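Local atomic coordinates of flagellar hook associated protein type 3 FlgL (Legionella pneumophila subsp. pneumophila, PDB entry 5YTI), a protein that probably serves as a structural component of the bacterial flagellum, as a flagellin-family protein associated with the junction between hook and filament. Residues V213-E216 with A217-V220; A319-T322 with E323-Q326; A68-S71 with A72-E76. One frame throughout, in Å; residues are numbered along the deposited sequence.

Contact 1 of 3, residues V213-E216 with A217-V220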
ATOM      1  N   VAL A 213       8.916  10.550   4.912  1.00 79.14           N
ATOM      2  CA  VAL A 213       8.141  11.416   5.778  1.00 78.99           C
ATOM      3  C   VAL A 213       8.740  11.382   7.187  1.00 82.06           C
ATOM      4  O   VAL A 213       8.771  10.307   7.827  1.00 84.66           O
ATOM      5  CB  VAL A 213       6.690  10.933   5.884  1.00 77.50           C
ATOM      6  CG1 VAL A 213       5.924  11.757   6.924  1.00 76.26           C
ATOM      7  CG2 VAL A 213       6.026  10.971   4.517  1.00 76.92           C
ATOM      8  N   THR A 214       9.200  12.549   7.655  1.00 81.68           N
ATOM      9  CA  THR A 214       9.837  12.690   8.958  1.00 82.49           C
ATOM     10  C   THR A 214       8.914  13.367   9.943  1.00 84.51           C
ATOM     11  O   THR A 214       9.092  13.216  11.145  1.00 91.67           O
ATOM     12  CB  THR A 214      11.118  13.555   8.922  1.00 82.05           C
ATOM     13  OG1 THR A 214      10.763  14.897   8.606  1.00 84.43           O
ATOM     14  CG2 THR A 214      12.126  13.058   7.909  1.00 81.31           C
ATOM     15  N   ASN A 215       7.945  14.143   9.467  1.00 82.65           N
ATOM     16  CA  ASN A 215       6.985  14.724  10.376  1.00 79.26           C
ATOM     17  C   ASN A 215       5.527  14.536   9.894  1.00 78.29           C
ATOM     18  O   ASN A 215       4.984  15.320   9.136  1.00 74.73           O
ATOM     19  CB  ASN A 215       7.368  16.173  10.633  1.00 80.14           C
ATOM     20  CG  ASN A 215       6.512  16.825  11.693  1.00 81.76           C
ATOM     21  OD1 ASN A 215       5.296  16.582  11.759  1.00 85.62           O
ATOM     22  ND2 ASN A 215       7.123  17.680  12.510  1.00 80.31           N
ATOM     23  N   GLU A 216       4.900  13.480  10.390  1.00 79.34           N
ATOM     24  CA  GLU A 216       3.558  13.089   9.980  1.00 80.23           C
ATOM     25  C   GLU A 216       2.514  14.199  10.111  1.00 84.20           C
ATOM     26  O   GLU A 216       1.580  14.285   9.285  1.00 91.17           O
ATOM     27  CB  GLU A 216       3.094  11.887  10.783  1.00 79.54           C
ATOM     28  CG  GLU A 216       1.898  11.213  10.187  1.00 80.17           C
ATOM     29  CD  GLU A 216       2.184  10.691   8.796  1.00 81.88           C
ATOM     30  OE1 GLU A 216       1.429  11.063   7.890  1.00 84.98           O
ATOM     31  OE2 GLU A 216       3.158   9.924   8.596  1.00 84.12           O
ATOM     32  N   ALA A 217       2.647  15.050  11.123  1.00 84.14           N
ATOM     33  CA  ALA A 217       1.693  16.160  11.287  1.00 83.83           C
ATOM     34  C   ALA A 217       1.912  17.246  10.255  1.00 81.65           C
ATOM     35  O   ALA A 217       0.954  17.847   9.812  1.00 79.28           O
ATOM     36  CB  ALA A 217       1.750  16.765  12.688  1.00 84.83           C
ATOM     37  N   ALA A 218       3.165  17.510   9.888  1.00 79.85           N
ATOM     38  CA  ALA A 218       3.429  18.542   8.884  1.00 80.24           C
ATOM     39  C   ALA A 218       3.126  18.078   7.430  1.00 82.60           C
ATOM     40  O   ALA A 218       3.200  18.883   6.511  1.00 84.19           O
ATOM     41  CB  ALA A 218       4.868  19.011   8.996  1.00 79.57           C
ATOM     42  N   PHE A 219       2.787  16.792   7.251  1.00 81.26           N
ATOM     43  CA  PHE A 219       2.718  16.145   5.955  1.00 79.25           C
ATOM     44  C   PHE A 219       1.543  16.648   5.148  1.00 80.76           C
ATOM     45  O   PHE A 219       0.450  16.791   5.683  1.00 80.90           O
ATOM     46  CB  PHE A 219       2.551  14.649   6.141  1.00 78.23           C
ATOM     47  CG  PHE A 219       2.247  13.906   4.867  1.00 79.17           C
ATOM     48  CD1 PHE A 219       3.254  13.567   3.986  1.00 78.74           C
ATOM     49  CD2 PHE A 219       0.950  13.523   4.562  1.00 80.43           C
ATOM     50  CE1 PHE A 219       2.970  12.862   2.841  1.00 78.41           C
ATOM     51  CE2 PHE A 219       0.655  12.825   3.403  1.00 79.54           C
ATOM     52  CZ  PHE A 219       1.669  12.510   2.537  1.00 79.68           C
ATOM     53  N   VAL A 220       1.771  16.899   3.858  1.00 80.06           N
ATOM     54  CA  VAL A 220       0.690  17.296   2.956  1.00 81.30           C
ATOM     55  C   VAL A 220       0.756  16.536   1.622  1.00 80.51           C
ATOM     56  O   VAL A 220       1.696  16.697   0.825  1.00 79.29           O
ATOM     57  CB  VAL A 220       0.690  18.823   2.674  1.00 81.86           C
ATOM     58  CG1 VAL A 220      -0.463  19.168   1.744  1.00 81.31           C
ATOM     59  CG2 VAL A 220       0.596  19.614   3.967  1.00 79.88           C
TER

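Contact 2 of 3, residues A319-T322 with E323-Q326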
ATOM      1  N   ALA A 319      20.489   9.870 -14.730  1.00101.96           N
ATOM      2  CA  ALA A 319      19.053   9.729 -15.012  1.00102.64           C
ATOM      3  C   ALA A 319      18.609   8.321 -14.645  1.00 98.54           C
ATOM      4  O   ALA A 319      17.423   8.032 -14.586  1.00 98.29           O
ATOM      5  CB  ALA A 319      18.729  10.047 -16.474  1.00102.42           C
ATOM      6  N   THR A 320      19.593   7.472 -14.401  1.00 97.61           N
ATOM      7  CA  THR A 320      19.404   6.142 -13.851  1.00 98.17           C
ATOM      8  C   THR A 320      19.182   6.149 -12.351  1.00 98.57           C
ATOM      9  O   THR A 320      18.316   5.408 -11.864  1.00100.35           O
ATOM     10  CB  THR A 320      20.678   5.324 -14.086  1.00100.01           C
ATOM     11  OG1 THR A 320      20.764   5.016 -15.464  1.00102.04           O
ATOM     12  CG2 THR A 320      20.702   4.043 -13.299  1.00102.17           C
ATOM     13  N   GLN A 321      19.972   6.957 -11.624  1.00 96.08           N
ATOM     14  CA  GLN A 321      20.056   6.828 -10.174  1.00 93.36           C
ATOM     15  C   GLN A 321      18.749   7.223  -9.522  1.00 89.43           C
ATOM     16  O   GLN A 321      18.220   6.505  -8.690  1.00 88.59           O
ATOM     17  CB  GLN A 321      21.226   7.630  -9.594  1.00 96.13           C
ATOM     18  CG  GLN A 321      21.697   7.157  -8.208  1.00 98.14           C
ATOM     19  CD  GLN A 321      22.451   5.825  -8.255  1.00101.01           C
ATOM     20  OE1 GLN A 321      21.924   4.800  -8.740  1.00 99.08           O
ATOM     21  NE2 GLN A 321      23.699   5.831  -7.755  1.00100.41           N
ATOM     22  N   THR A 322      18.186   8.343  -9.922  1.00 88.15           N
ATOM     23  CA  THR A 322      16.954   8.770  -9.294  1.00 87.51           C
ATOM     24  C   THR A 322      15.899   7.666  -9.226  1.00 87.67           C
ATOM     25  O   THR A 322      15.208   7.494  -8.201  1.00 89.30           O
ATOM     26  CB  THR A 322      16.350   9.927 -10.055  1.00 86.46           C
ATOM     27  OG1 THR A 322      17.286  11.013 -10.087  1.00 84.82           O
ATOM     28  CG2 THR A 322      15.054  10.347  -9.374  1.00 86.55           C
ATOM     29  N   GLU A 323      15.783   6.961 -10.347  1.00 86.71           N
ATOM     30  CA  GLU A 323      14.871   5.855 -10.511  1.00 86.32           C
ATOM     31  C   GLU A 323      15.427   4.577  -9.860  1.00 86.46           C
ATOM     32  O   GLU A 323      14.660   3.792  -9.352  1.00 87.90           O
ATOM     33  CB  GLU A 323      14.559   5.659 -12.008  1.00 87.12           C
ATOM     34  CG  GLU A 323      14.020   4.283 -12.440  1.00 89.27           C
ATOM     35  CD  GLU A 323      12.485   4.146 -12.560  1.00 89.27           C
ATOM     36  OE1 GLU A 323      11.734   4.991 -12.010  1.00 83.49           O
ATOM     37  OE2 GLU A 323      12.022   3.144 -13.204  1.00 89.83           O
ATOM     38  N   ASN A 324      16.741   4.352  -9.858  1.00 86.20           N
ATOM     39  CA  ASN A 324      17.295   3.198  -9.127  1.00 83.22           C
ATOM     40  C   ASN A 324      16.847   3.244  -7.675  1.00 83.79           C
ATOM     41  O   ASN A 324      16.314   2.255  -7.180  1.00 85.20           O
ATOM     42  CB  ASN A 324      18.824   3.170  -9.121  1.00 82.36           C
ATOM     43  CG  ASN A 324      19.431   2.574 -10.375  1.00 82.38           C
ATOM     44  OD1 ASN A 324      18.826   1.753 -11.092  1.00 82.80           O
ATOM     45  ND2 ASN A 324      20.675   2.968 -10.628  1.00 81.34           N
ATOM     46  N   ASN A 325      17.084   4.377  -6.997  1.00 83.87           N
ATOM     47  CA  ASN A 325      16.692   4.572  -5.597  1.00 82.86           C
ATOM     48  C   ASN A 325      15.235   4.248  -5.340  1.00 80.41           C
ATOM     49  O   ASN A 325      14.872   3.730  -4.256  1.00 79.32           O
ATOM     50  CB  ASN A 325      16.877   6.017  -5.182  1.00 86.05           C
ATOM     51  CG  ASN A 325      18.289   6.330  -4.836  1.00 89.35           C
ATOM     52  OD1 ASN A 325      19.158   6.139  -5.670  1.00 94.83           O
ATOM     53  ND2 ASN A 325      18.541   6.787  -3.587  1.00 89.11           N
ATOM     54  N   GLN A 326      14.399   4.591  -6.316  1.00 76.31           N
ATOM     55  CA  GLN A 326      12.963   4.342  -6.181  1.00 76.81           C
ATOM     56  C   GLN A 326      12.713   2.857  -6.262  1.00 77.42           C
ATOM     57  O   GLN A 326      12.006   2.294  -5.439  1.00 79.81           O
ATOM     58  CB  GLN A 326      12.137   5.098  -7.248  1.00 74.63           C
ATOM     59  CG  GLN A 326      12.173   6.610  -7.069  1.00 74.08           C
ATOM     60  CD  GLN A 326      11.070   7.112  -6.187  1.00 71.95           C
ATOM     61  OE1 GLN A 326       9.909   6.862  -6.482  1.00 70.50           O
ATOM     62  NE2 GLN A 326      11.408   7.849  -5.116  1.00 72.64           N
TER

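Contact 3 of 3, residues A68-S71 with A72-E76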
ATOM      1  N   ALA A  68      -7.407 -29.861   6.228  1.00 86.75           N
ATOM      2  CA  ALA A  68      -7.332 -29.342   4.853  1.00 86.17           C
ATOM      3  C   ALA A  68      -6.836 -27.906   4.804  1.00 87.61           C
ATOM      4  O   ALA A  68      -6.188 -27.480   3.845  1.00 88.57           O
ATOM      5  CB  ALA A  68      -8.684 -29.433   4.175  1.00 84.70           C
ATOM      6  N   ALA A  69      -7.165 -27.150   5.839  1.00 89.12           N
ATOM      7  CA  ALA A  69      -6.701 -25.774   5.961  1.00 88.99           C
ATOM      8  C   ALA A  69      -5.201 -25.743   6.230  1.00 88.40           C
ATOM      9  O   ALA A  69      -4.431 -25.077   5.534  1.00 89.65           O
ATOM     10  CB  ALA A  69      -7.441 -25.084   7.089  1.00 89.44           C
ATOM     11  N   ASP A  70      -4.803 -26.483   7.252  1.00 86.33           N
ATOM     12  CA  ASP A  70      -3.413 -26.643   7.598  1.00 86.69           C
ATOM     13  C   ASP A  70      -2.616 -26.946   6.350  1.00 87.00           C
ATOM     14  O   ASP A  70      -1.519 -26.456   6.198  1.00 91.18           O
ATOM     15  CB  ASP A  70      -3.260 -27.764   8.622  1.00 90.72           C
ATOM     16  CG  ASP A  70      -2.048 -27.596   9.511  1.00 94.49           C
ATOM     17  OD1 ASP A  70      -0.926 -27.823   8.996  1.00 91.45           O
ATOM     18  OD2 ASP A  70      -2.233 -27.292  10.730  1.00 99.78           O
ATOM     19  N   SER A  71      -3.165 -27.720   5.425  1.00 96.03           N
ATOM     20  CA  SER A  71      -2.378 -28.130   4.260  1.00 94.28           C
ATOM     21  C   SER A  71      -2.303 -27.118   3.136  1.00 93.96           C
ATOM     22  O   SER A  71      -1.222 -26.919   2.558  1.00 92.06           O
ATOM     23  CB  SER A  71      -2.875 -29.455   3.729  1.00 92.56           C
ATOM     24  OG  SER A  71      -2.186 -30.441   4.451  1.00 92.95           O
ATOM     25  N   ALA A  72      -3.444 -26.498   2.824  1.00 93.31           N
ATOM     26  CA  ALA A  72      -3.513 -25.444   1.806  1.00 90.37           C
ATOM     27  C   ALA A  72      -2.608 -24.278   2.187  1.00 87.00           C
ATOM     28  O   ALA A  72      -1.990 -23.665   1.332  1.00 83.50           O
ATOM     29  CB  ALA A  72      -4.953 -24.962   1.625  1.00 90.45           C
ATOM     30  N   LEU A  73      -2.540 -23.990   3.480  1.00 86.86           N
ATOM     31  CA  LEU A  73      -1.758 -22.876   3.981  1.00 88.91           C
ATOM     32  C   LEU A  73      -0.255 -23.130   3.949  1.00 88.27           C
ATOM     33  O   LEU A  73       0.511 -22.243   3.622  1.00 85.70           O
ATOM     34  CB  LEU A  73      -2.189 -22.530   5.411  1.00 91.30           C
ATOM     35  CG  LEU A  73      -3.123 -21.329   5.608  1.00 92.60           C
ATOM     36  CD1 LEU A  73      -4.288 -21.279   4.626  1.00 93.07           C
ATOM     37  CD2 LEU A  73      -3.631 -21.340   7.037  1.00 93.48           C
ATOM     38  N   ARG A  74       0.170 -24.333   4.300  1.00 91.72           N
ATOM     39  CA  ARG A  74       1.583 -24.690   4.205  1.00 94.54           C
ATOM     40  C   ARG A  74       2.081 -24.761   2.742  1.00 93.57           C
ATOM     41  O   ARG A  74       3.217 -24.360   2.458  1.00 92.24           O
ATOM     42  CB  ARG A  74       1.862 -25.994   4.954  1.00 98.33           C
ATOM     43  CG  ARG A  74       1.885 -25.824   6.473  1.00101.85           C
ATOM     44  CD  ARG A  74       2.411 -27.063   7.210  1.00106.29           C
ATOM     45  NE  ARG A  74       1.796 -27.211   8.534  1.00111.46           N
ATOM     46  CZ  ARG A  74       2.238 -26.653   9.661  1.00114.79           C
ATOM     47  NH1 ARG A  74       1.572 -26.843  10.805  1.00119.07           N
ATOM     48  NH2 ARG A  74       3.336 -25.908   9.655  1.00115.86           N
ATOM     49  N   LEU A  75       1.236 -25.246   1.828  1.00 92.02           N
ATOM     50  CA  LEU A  75       1.528 -25.198   0.393  1.00 92.80           C
ATOM     51  C   LEU A  75       1.736 -23.735  -0.042  1.00 92.88           C
ATOM     52  O   LEU A  75       2.690 -23.407  -0.760  1.00 94.19           O
ATOM     53  CB  LEU A  75       0.388 -25.844  -0.402  1.00 94.48           C
ATOM     54  CG  LEU A  75       0.736 -26.651  -1.653  1.00 96.16           C
ATOM     55  CD1 LEU A  75       1.655 -27.803  -1.284  1.00 98.44           C
ATOM     56  CD2 LEU A  75      -0.528 -27.186  -2.319  1.00 97.48           C
ATOM     57  N   GLU A  76       0.845 -22.864   0.433  1.00 92.67           N
ATOM     58  CA  GLU A  76       0.915 -21.416   0.211  1.00 90.16           C
ATOM     59  C   GLU A  76       2.130 -20.745   0.910  1.00 91.11           C
ATOM     60  O   GLU A  76       2.677 -19.794   0.392  1.00 90.72           O
ATOM     61  CB  GLU A  76      -0.398 -20.757   0.663  1.00 87.83           C
ATOM     62  CG  GLU A  76      -0.569 -19.330   0.168  1.00 88.86           C
ATOM     63  CD  GLU A  76      -1.522 -18.479   1.004  1.00 88.22           C
ATOM     64  OE1 GLU A  76      -1.116 -17.371   1.410  1.00 85.56           O
ATOM     65  OE2 GLU A  76      -2.680 -18.899   1.237  1.00 93.25           O
TER

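Contact 1 of 3, residues V213-E216 with A217-V220
Asn-215 and Ala-218 close a tight turn in the loop between strands 207-213 and 224-230. The side chain of Asn-215 has CG anti to its backbone N (chi1 -174°), which folds the amide forward over the turn: OD1 accepts Ala-218 N at 3.0 Å, with an N-H...O angle of 155°. The donor stands above the carbonyl plane, 49° out of it. The same N-H also makes a weak bond to Asn-215 O at 2.9 Å, and a second turn overlaps the first through a weak bond from Phe-219 N to Glu-216 O at 3.4 Å. Glu-216 and Phe-219 run side by side in the same direction; the glutamate bends at chi2 and brings OE1 to 4.1 Å from Phe-219 CB. Val-213 crosses Phe-219 at about a right angle, with CG2 3.8 Å from CD1. Arg-192 serves both Glu-216, by a salt bridge, and Phe-219, by a cation-pi contact. The second subunit also packs here, with its Asp-332 against Phe-219. The chemistry is divided: one amide oxygen reinforces the weakly bonded turn on its exposed side, while on the buried side an arginine probably balances the glutamate, close to an aspartate of the other chain.

Contact 2 of 3, residues A319-T322 with E323-Q326
The carboxamide of Asn-324 has Thr-320 over one face and Gln-321 at its nitrogen end. Thr-320 O sits almost directly above the group, 3.4 Å from Asn-324 CG. Gln-321 OE1 approaches Asn-324 ND2 at 2.9 Å in a nearly straight N-H...O bond (175°), with the two amide planes turned 57° apart; the modelled place of ND2 is somewhat uncertain. Gln-321 gets there because its chain bends at chi2 (72°), swinging OE1 forward toward the next turn. Beneath the side chains run ordinary alpha-helical bonds, Asn-324 N to Thr-320 O at 2.8 Å and Asn-325 N to Gln-321 O at 2.9 Å. One turn on, Gln-326 CG rests 3.4 Å from Thr-322 O. Beyond this stretch of helix 316-374, Gln-94 and Ala-97 also bind the Asn-324 amide, Gln-326 OE1 takes the backbone N-H of Ile-195, and Glu-323 pairs with Arg-302. Thr-320 O accepts the backbone N-H of Asn-324 while facing that residue's own side-chain amide. With partners at both its oxygen and its nitrogen, the buried Asn-324 amide is probably fixed in rotation and joins this helix to the end of helix 49-96.

Contact 3 of 3, residues A68-S71 with A72-E76
Asp-70 and Arg-74 form an intrahelical salt bridge, four residues apart on the long helix 49-96 of the flagellin-type N-terminal helical region, beside the still longer helix 316-374. The two side chains lie alongside one another and point the same way. Asp-70 swings CG to the side opposite its own N (chi1 -153°), which stands the carboxylate out from the helix with OD1 on the side of the next turn; Arg-74 rises beside it and bends at chi3 to bring its guanidinium round. A single carboxylate oxygen does the gripping: Asp-70 OD1 takes Arg-74 NE at 2.8 Å, nearly in line with its own C-O bond, and Arg-74 NH1 more weakly at 3.2 Å. Seen from the arginine, the oxygen comes in at the edge, 19° from the guanidinium plane, while the two flat groups are turned 37° apart. The aliphatic part of Arg-74 leans on the backbone, CG lying 3.5 Å from Asp-70 O. That carbonyl also takes a weak bond from Arg-74 N at 3.3 Å, whereas Leu-73 N to Ala-69 O, at 3.0 Å, and Leu-75 N to Ser-71 O, at 3.1 Å, are the regular helical bonds on either side in sequence. Leu-73 turns its buried side chain to Arg-348 and Leu-349 of helix 316-374, and Asp-70 touches Leu-352 there. Arg-74 also has a long, weak ion pair with Glu-353 of that helix. The implication is a partly solvent-facing charge pair in which OD1 holds two N-H groups at once; it ties adjacent turns together, and the longer reach to Glu-353 probably adds a modest electrostatic attraction between the two helices.

How the contacts relate
Along the chain contact 3 comes first, on helix 49-96, then contact 1 in the loop after strand 207-213, and last contact 2 near the start of helix 316-374. Contacts 1 and 2 are neighbours of a sort, with centres about 24 Å apart and nearest atoms about 11 Å apart; strand 207-213, which packs on contact 2, runs on into contact 1. Contact 3 lies on the opposite side of the chain's centre, its own centre about 41 Å from the centre of contact 1 and about 40 Å from that of contact 2. Helix 316-374 spans that gap, carrying contact 2 and packing against contact 3. The three therefore sample the beta-rich region, its junction with the helices, and the paired long helices of an elongated molecule.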